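Local atomic coordinates of pyruvate kinase (Pyrobaculum aerophilum, PDB entry 3QTG), a protein that catalyses the final step of glycolysis, the transfer of phosphate from phosphoenolpyruvate to ADP that yields pyruvate and ATP. Residues I305-V308 with F309-S313. Sequence-based numbering, arbitrary orientation.
Sequences INDV and FTTAS
Phe-309 N donates to Ile-305 O at 2.9 Å with an N-H...O angle of 159°, and three residues on, Ala-312 N meets Val-308 O at 3.0 Å; both bonds have the i to i+4 spacing of an alpha helix. Phe-309 CB rests 3.3 Å from Ile-305 O, while CG, anti to the backbone N (chi1 180°), carries the ring away from residues 305-308 and against Arg-271 of a neighbouring subunit. The Val-308 side chain packs on Leu-338 and Ile-341 of helix 331-343 and on Leu-319. Those contacts fit the place of helix 302-313 in the TIM barrel, as the helix of the beta-alpha-beta unit that links parallel strands 284-287 and 318-321. Two threonines add side-chain bonds to the helical pattern. Asn-306 O is gripped from opposite faces of its carbonyl plane by Thr-310 N at 2.8 Å and Thr-310 OG1 at 2.9 Å. A valine in place of Thr-310 would probably cost Asn-306 O the hydroxyl donor on one face of its carbonyl plane. Thr-311 OG1 likewise donates to Asp-307 O at 2.9 Å, 39° out of the carbonyl plane; alongside it, the Asp-307 carboxylate forms a salt bridge with Arg-254.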
# COMPACT_ATOMS: atom_id res chain seq x y z
N ILE A 305 -18.75 30.96 1.04
CA ILE A 305 -17.54 30.68 0.26
C ILE A 305 -16.86 29.38 0.75
O ILE A 305 -16.57 28.51 -0.05
CB ILE A 305 -16.55 31.88 0.28
CG1 ILE A 305 -17.14 33.06 -0.52
CG2 ILE A 305 -15.17 31.47 -0.26
CD1 ILE A 305 -16.65 34.42 -0.09
N ASN A 306 -16.61 29.25 2.05
CA ASN A 306 -16.07 27.99 2.57
C ASN A 306 -16.94 26.75 2.23
O ASN A 306 -16.41 25.71 1.83
CB ASN A 306 -15.79 28.07 4.06
CG ASN A 306 -14.62 28.99 4.39
OD1 ASN A 306 -14.75 29.94 5.18
ND2 ASN A 306 -13.47 28.72 3.80
N ASP A 307 -18.26 26.89 2.37
CA ASP A 307 -19.25 25.83 2.04
C ASP A 307 -19.12 25.34 0.58
O ASP A 307 -18.95 24.14 0.33
CB ASP A 307 -20.66 26.34 2.33
CG ASP A 307 -21.73 25.24 2.31
OD1 ASP A 307 -21.39 24.03 2.25
OD2 ASP A 307 -22.93 25.60 2.35
N VAL A 308 -19.17 26.27 -0.37
CA VAL A 308 -18.99 25.96 -1.79
C VAL A 308 -17.60 25.35 -2.04
O VAL A 308 -17.47 24.37 -2.79
CB VAL A 308 -19.16 27.22 -2.69
CG1 VAL A 308 -18.85 26.91 -4.19
CG2 VAL A 308 -20.55 27.80 -2.54
N PHE A 309 -16.57 25.95 -1.43
CA PHE A 309 -15.22 25.49 -1.63
C PHE A 309 -15.12 24.02 -1.19
O PHE A 309 -14.67 23.19 -1.94
CB PHE A 309 -14.21 26.38 -0.89
CG PHE A 309 -12.78 25.94 -1.06
CD1 PHE A 309 -11.99 26.46 -2.08
CD2 PHE A 309 -12.23 24.98 -0.21
CE1 PHE A 309 -10.67 26.05 -2.24
CE2 PHE A 309 -10.91 24.54 -0.37
CZ PHE A 309 -10.13 25.08 -1.38
N THR A 310 -15.60 23.69 0.01
CA THR A 310 -15.46 22.32 0.53
C THR A 310 -16.39 21.28 -0.13
O THR A 310 -16.01 20.13 -0.34
CB THR A 310 -15.58 22.28 2.06
OG1 THR A 310 -16.81 22.89 2.45
CG2 THR A 310 -14.44 23.04 2.71
N THR A 311 -17.61 21.69 -0.47
CA THR A 311 -18.50 20.82 -1.26
C THR A 311 -17.86 20.43 -2.60
O THR A 311 -17.82 19.24 -2.95
CB THR A 311 -19.89 21.50 -1.43
OG1 THR A 311 -20.48 21.67 -0.14
CG2 THR A 311 -20.81 20.67 -2.30
N ALA A 312 -17.34 21.42 -3.34
CA ALA A 312 -16.63 21.16 -4.59
C ALA A 312 -15.38 20.26 -4.43
O ALA A 312 -15.14 19.40 -5.29
CB ALA A 312 -16.27 22.47 -5.33
N SER A 313 -14.61 20.46 -3.35
CA SER A 313 -13.43 19.64 -3.02
C SER A 313 -13.69 18.16 -2.89
O SER A 313 -12.79 17.36 -3.14
CB SER A 313 -12.81 20.09 -1.69
OG SER A 313 -12.13 21.30 -1.88